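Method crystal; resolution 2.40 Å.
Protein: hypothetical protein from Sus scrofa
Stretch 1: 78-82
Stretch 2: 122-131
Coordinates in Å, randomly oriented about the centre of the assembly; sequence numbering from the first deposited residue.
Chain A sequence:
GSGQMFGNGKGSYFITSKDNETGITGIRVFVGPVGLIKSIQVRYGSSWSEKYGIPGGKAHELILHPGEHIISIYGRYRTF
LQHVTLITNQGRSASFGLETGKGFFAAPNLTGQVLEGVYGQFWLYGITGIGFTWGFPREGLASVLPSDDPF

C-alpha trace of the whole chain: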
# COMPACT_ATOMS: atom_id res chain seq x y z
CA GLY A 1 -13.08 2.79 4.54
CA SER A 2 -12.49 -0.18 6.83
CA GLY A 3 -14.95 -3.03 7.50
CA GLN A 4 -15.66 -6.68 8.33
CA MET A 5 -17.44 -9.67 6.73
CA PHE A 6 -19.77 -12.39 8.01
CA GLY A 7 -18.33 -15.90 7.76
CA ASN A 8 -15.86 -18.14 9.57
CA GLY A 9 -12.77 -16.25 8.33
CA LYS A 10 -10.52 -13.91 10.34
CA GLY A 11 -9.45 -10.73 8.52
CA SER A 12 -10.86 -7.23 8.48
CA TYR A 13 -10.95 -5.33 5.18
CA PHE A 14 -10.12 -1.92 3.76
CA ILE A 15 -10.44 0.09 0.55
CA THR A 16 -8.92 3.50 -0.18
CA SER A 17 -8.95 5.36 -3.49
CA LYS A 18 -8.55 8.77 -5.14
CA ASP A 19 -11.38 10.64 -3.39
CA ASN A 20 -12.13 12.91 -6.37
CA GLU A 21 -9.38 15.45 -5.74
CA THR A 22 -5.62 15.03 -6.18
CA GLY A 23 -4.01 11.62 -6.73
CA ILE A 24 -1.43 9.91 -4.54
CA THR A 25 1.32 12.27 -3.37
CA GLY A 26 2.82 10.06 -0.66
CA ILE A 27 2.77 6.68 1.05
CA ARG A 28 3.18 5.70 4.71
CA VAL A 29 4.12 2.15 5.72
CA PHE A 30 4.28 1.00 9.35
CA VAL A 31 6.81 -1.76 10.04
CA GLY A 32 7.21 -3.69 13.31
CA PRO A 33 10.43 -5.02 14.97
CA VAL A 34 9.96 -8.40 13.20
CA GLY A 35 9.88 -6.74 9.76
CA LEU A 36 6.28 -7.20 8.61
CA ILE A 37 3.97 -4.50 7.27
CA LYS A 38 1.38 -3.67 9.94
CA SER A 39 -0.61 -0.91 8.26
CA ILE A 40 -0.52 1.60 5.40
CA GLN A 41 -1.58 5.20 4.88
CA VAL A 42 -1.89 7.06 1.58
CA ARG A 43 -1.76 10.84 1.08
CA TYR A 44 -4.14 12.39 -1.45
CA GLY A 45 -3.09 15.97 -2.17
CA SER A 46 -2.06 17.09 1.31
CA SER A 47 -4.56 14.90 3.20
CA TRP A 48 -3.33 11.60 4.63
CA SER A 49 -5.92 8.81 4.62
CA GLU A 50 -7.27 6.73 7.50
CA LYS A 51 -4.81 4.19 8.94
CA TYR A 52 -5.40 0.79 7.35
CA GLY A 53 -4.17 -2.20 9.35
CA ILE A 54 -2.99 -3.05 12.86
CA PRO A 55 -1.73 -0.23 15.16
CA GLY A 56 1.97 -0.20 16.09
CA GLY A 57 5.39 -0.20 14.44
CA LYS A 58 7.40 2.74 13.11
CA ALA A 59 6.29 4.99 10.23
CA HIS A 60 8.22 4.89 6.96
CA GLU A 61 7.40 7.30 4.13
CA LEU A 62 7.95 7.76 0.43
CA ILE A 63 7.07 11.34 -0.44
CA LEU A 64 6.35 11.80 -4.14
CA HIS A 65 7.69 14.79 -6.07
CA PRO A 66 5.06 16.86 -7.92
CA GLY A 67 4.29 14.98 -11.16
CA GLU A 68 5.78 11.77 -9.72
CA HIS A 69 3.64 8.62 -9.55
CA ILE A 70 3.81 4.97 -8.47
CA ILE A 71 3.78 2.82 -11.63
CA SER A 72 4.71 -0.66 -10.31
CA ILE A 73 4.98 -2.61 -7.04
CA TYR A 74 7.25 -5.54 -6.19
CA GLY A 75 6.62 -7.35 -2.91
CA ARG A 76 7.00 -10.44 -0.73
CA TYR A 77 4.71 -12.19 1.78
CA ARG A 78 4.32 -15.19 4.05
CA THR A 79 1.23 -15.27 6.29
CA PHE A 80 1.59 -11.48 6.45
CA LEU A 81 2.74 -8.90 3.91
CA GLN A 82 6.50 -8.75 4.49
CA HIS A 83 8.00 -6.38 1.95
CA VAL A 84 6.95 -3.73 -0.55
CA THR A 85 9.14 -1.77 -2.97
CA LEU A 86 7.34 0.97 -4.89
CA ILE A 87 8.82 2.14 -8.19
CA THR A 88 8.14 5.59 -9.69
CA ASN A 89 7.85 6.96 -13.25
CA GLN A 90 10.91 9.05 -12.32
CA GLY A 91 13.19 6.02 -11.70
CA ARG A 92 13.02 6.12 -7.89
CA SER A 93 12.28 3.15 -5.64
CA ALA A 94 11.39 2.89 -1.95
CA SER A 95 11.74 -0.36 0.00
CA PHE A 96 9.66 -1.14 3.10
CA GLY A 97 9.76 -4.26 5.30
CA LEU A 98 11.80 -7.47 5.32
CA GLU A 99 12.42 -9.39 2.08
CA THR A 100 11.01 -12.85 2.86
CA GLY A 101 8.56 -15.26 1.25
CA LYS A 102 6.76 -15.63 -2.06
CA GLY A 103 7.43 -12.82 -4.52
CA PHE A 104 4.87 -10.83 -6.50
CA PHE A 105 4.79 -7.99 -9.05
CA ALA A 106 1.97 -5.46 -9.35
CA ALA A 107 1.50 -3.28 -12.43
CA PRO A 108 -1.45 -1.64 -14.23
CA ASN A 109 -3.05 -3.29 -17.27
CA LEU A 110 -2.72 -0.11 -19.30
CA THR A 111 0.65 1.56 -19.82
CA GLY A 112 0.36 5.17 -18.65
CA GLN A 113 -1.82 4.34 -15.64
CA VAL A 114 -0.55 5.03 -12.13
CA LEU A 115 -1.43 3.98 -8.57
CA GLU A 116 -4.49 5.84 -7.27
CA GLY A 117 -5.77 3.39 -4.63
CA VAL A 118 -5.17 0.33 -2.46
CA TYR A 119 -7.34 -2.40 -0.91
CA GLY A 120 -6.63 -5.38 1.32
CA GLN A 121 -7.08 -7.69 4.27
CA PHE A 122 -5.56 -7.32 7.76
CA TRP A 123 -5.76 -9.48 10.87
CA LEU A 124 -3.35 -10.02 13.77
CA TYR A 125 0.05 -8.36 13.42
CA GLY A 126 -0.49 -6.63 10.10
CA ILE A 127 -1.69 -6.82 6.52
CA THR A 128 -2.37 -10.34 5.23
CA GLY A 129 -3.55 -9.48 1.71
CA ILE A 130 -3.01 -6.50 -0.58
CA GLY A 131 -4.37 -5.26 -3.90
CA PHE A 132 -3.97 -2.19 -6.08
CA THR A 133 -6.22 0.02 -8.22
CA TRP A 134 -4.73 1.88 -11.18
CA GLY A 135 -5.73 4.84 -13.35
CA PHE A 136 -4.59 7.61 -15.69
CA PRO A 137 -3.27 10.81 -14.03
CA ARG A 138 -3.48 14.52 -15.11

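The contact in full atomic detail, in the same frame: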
# COMPACT_ATOMS: atom_id res chain seq x y z
N ARG A 78 4.48 -13.84 3.53
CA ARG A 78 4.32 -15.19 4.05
C ARG A 78 2.85 -15.30 4.47
O ARG A 78 1.97 -15.26 3.61
CB ARG A 78 5.30 -15.46 5.20
CG ARG A 78 6.77 -15.27 4.80
CD ARG A 78 7.73 -15.79 5.86
NE ARG A 78 7.74 -17.25 5.90
CZ ARG A 78 8.38 -17.98 6.80
NH1 ARG A 78 9.09 -17.41 7.77
NH2 ARG A 78 8.32 -19.31 6.73
N THR A 79 2.59 -15.44 5.77
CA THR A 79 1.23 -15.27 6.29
C THR A 79 0.84 -13.79 6.17
O THR A 79 -0.29 -13.47 5.81
CB THR A 79 1.12 -15.72 7.77
OG1 THR A 79 1.39 -17.12 7.86
CG2 THR A 79 -0.27 -15.45 8.32
N PHE A 80 1.79 -12.92 6.49
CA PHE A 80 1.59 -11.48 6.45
C PHE A 80 2.40 -10.86 5.32
O PHE A 80 3.41 -11.43 4.89
CB PHE A 80 1.99 -10.84 7.78
CG PHE A 80 1.26 -11.39 8.97
CD1 PHE A 80 0.01 -10.88 9.33
CD2 PHE A 80 1.82 -12.41 9.74
CE1 PHE A 80 -0.67 -11.40 10.43
CE2 PHE A 80 1.14 -12.92 10.83
CZ PHE A 80 -0.10 -12.42 11.18
N LEU A 81 1.96 -9.71 4.84
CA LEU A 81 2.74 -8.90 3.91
C LEU A 81 4.06 -8.53 4.57
O LEU A 81 4.07 -7.90 5.63
CB LEU A 81 1.96 -7.65 3.50
CG LEU A 81 2.63 -6.66 2.55
CD1 LEU A 81 2.82 -7.26 1.16
CD2 LEU A 81 1.83 -5.37 2.48
N GLN A 82 5.16 -8.94 3.94
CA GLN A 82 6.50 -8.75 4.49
C GLN A 82 7.17 -7.50 3.95
O GLN A 82 7.65 -6.66 4.71
CB GLN A 82 7.40 -9.96 4.16
CG GLN A 82 7.09 -11.24 4.93
CD GLN A 82 7.51 -11.19 6.38
OE1 GLN A 82 8.29 -10.32 6.80
NE2 GLN A 82 7.01 -12.13 7.17
N PHE A 122 -6.46 -7.34 6.60
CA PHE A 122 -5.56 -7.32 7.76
C PHE A 122 -6.14 -8.09 8.93
O PHE A 122 -7.36 -8.21 9.05
CB PHE A 122 -5.17 -5.89 8.15
CG PHE A 122 -6.31 -5.04 8.64
CD1 PHE A 122 -6.70 -5.07 9.97
CD2 PHE A 122 -6.98 -4.18 7.77
CE1 PHE A 122 -7.75 -4.28 10.43
CE2 PHE A 122 -8.02 -3.39 8.21
CZ PHE A 122 -8.40 -3.44 9.55
N TRP A 123 -5.28 -8.60 9.81
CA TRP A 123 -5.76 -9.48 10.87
C TRP A 123 -5.07 -9.29 12.23
O TRP A 123 -5.60 -8.60 13.11
CB TRP A 123 -5.76 -10.94 10.39
CG TRP A 123 -6.03 -11.96 11.45
CD1 TRP A 123 -7.11 -12.02 12.28
CD2 TRP A 123 -5.20 -13.09 11.77
NE1 TRP A 123 -7.00 -13.11 13.11
CE2 TRP A 123 -5.84 -13.78 12.82
CE3 TRP A 123 -3.98 -13.57 11.28
CZ2 TRP A 123 -5.30 -14.94 13.40
CZ3 TRP A 123 -3.44 -14.72 11.85
CH2 TRP A 123 -4.10 -15.40 12.90
N LEU A 124 -3.91 -9.91 12.43
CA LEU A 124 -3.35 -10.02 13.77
C LEU A 124 -2.21 -9.03 14.03
O LEU A 124 -2.32 -8.16 14.89
CB LEU A 124 -2.90 -11.46 14.03
CG LEU A 124 -2.18 -11.89 15.31
CD1 LEU A 124 -3.04 -11.75 16.55
CD2 LEU A 124 -1.73 -13.32 15.12
N TYR A 125 -1.14 -9.18 13.27
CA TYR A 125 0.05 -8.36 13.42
C TYR A 125 0.17 -7.32 12.31
O TYR A 125 0.90 -6.34 12.44
CB TYR A 125 1.31 -9.23 13.44
CG TYR A 125 1.33 -10.26 14.55
CD1 TYR A 125 1.57 -11.61 14.26
CD2 TYR A 125 1.11 -9.90 15.88
CE1 TYR A 125 1.60 -12.56 15.28
CE2 TYR A 125 1.13 -10.84 16.89
CZ TYR A 125 1.37 -12.17 16.59
OH TYR A 125 1.40 -13.10 17.59
N GLY A 126 -0.56 -7.54 11.22
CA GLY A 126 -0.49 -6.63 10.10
C GLY A 126 -1.35 -7.04 8.94
O GLY A 126 -2.34 -7.75 9.11
N ILE A 127 -0.97 -6.56 7.76
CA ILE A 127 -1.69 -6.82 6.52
C ILE A 127 -1.40 -8.24 6.06
O ILE A 127 -0.25 -8.69 6.07
CB ILE A 127 -1.29 -5.79 5.43
CG1 ILE A 127 -1.92 -4.43 5.74
CG2 ILE A 127 -1.67 -6.26 4.02
CD1 ILE A 127 -1.18 -3.25 5.13
N THR A 128 -2.46 -8.94 5.65
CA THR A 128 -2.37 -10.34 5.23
C THR A 128 -2.64 -10.51 3.74
O THR A 128 -2.32 -11.55 3.16
CB THR A 128 -3.34 -11.23 6.03
OG1 THR A 128 -4.63 -10.61 6.08
CG2 THR A 128 -2.84 -11.43 7.44
N GLY A 129 -3.26 -9.50 3.14
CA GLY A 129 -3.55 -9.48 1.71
C GLY A 129 -3.59 -8.06 1.19
O GLY A 129 -4.11 -7.16 1.86
N ILE A 130 -3.06 -7.85 -0.01
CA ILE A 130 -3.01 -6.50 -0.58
C ILE A 130 -3.31 -6.49 -2.08
O ILE A 130 -2.89 -7.38 -2.82
CB ILE A 130 -1.68 -5.76 -0.23
CG1 ILE A 130 -1.81 -4.25 -0.48
CG2 ILE A 130 -0.48 -6.39 -0.97
CD1 ILE A 130 -0.81 -3.38 0.26
N GLY A 131 -4.05 -5.47 -2.50
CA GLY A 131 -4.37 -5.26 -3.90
C GLY A 131 -4.29 -3.79 -4.28
O GLY A 131 -4.29 -2.91 -3.41

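What does the first part of stretch 2 offer to stretch 1? Phe122 leads its ring away and makes no contact, but the loop that follows curls around the ring of Phe80. Trp123 N donates a backbone hydrogen bond to Gly126 O at 3.1 Å, which helps hold this loop closed. Trp123 and Leu124 reach the tip of the Phe80 ring, with Phe80 CZ 4.0 Å from Trp123 CE3 and 4.1 Å from Leu124 CB. These are apolar contacts at ordinary van der Waals range.

How do the two aromatic rings of Phe80 and Tyr125 meet? Tyr125 CB lies over one face of the Phe80 ring, and Tyr125 CD1 comes to 3.6 Å from Phe80 CZ. The ring planes are inclined at 53° with centroids 5.6 Å apart, an oblique arrangement. Next along the loop, Gly126 brings its backbone close to the ring, its N 3.9 Å from Phe80 CD1.

Where do the backbones bond? Leu81 N donates to Ile127 O at 2.7 Å, with an N-H...O angle of 163°, so the bond is short and nearly straight. It is the only hydrogen bond across the contact. Beside it, Leu81 CB rests 3.9 Å from Ile127 CG2, adding an apolar contact to the polar one.

What happens where the chain turns at Thr128? The backbones draw close here, with Phe80 CA and Thr128 CA 4.3 Å apart. The methyl of Thr128 serves both neighbours: Thr128 CG2 lies 3.5 Å from Phe80 CD1 and 3.6 Å from Thr79 O.

Does the contact continue into the strand beyond? Gly129 adds almost nothing, but Ile130 points its CA-to-CB bond toward stretch 1, and its CD1 meets Leu81 CD2 at 4.0 Å. Leu81, buried, thus packs against both Ile127 and Ile130.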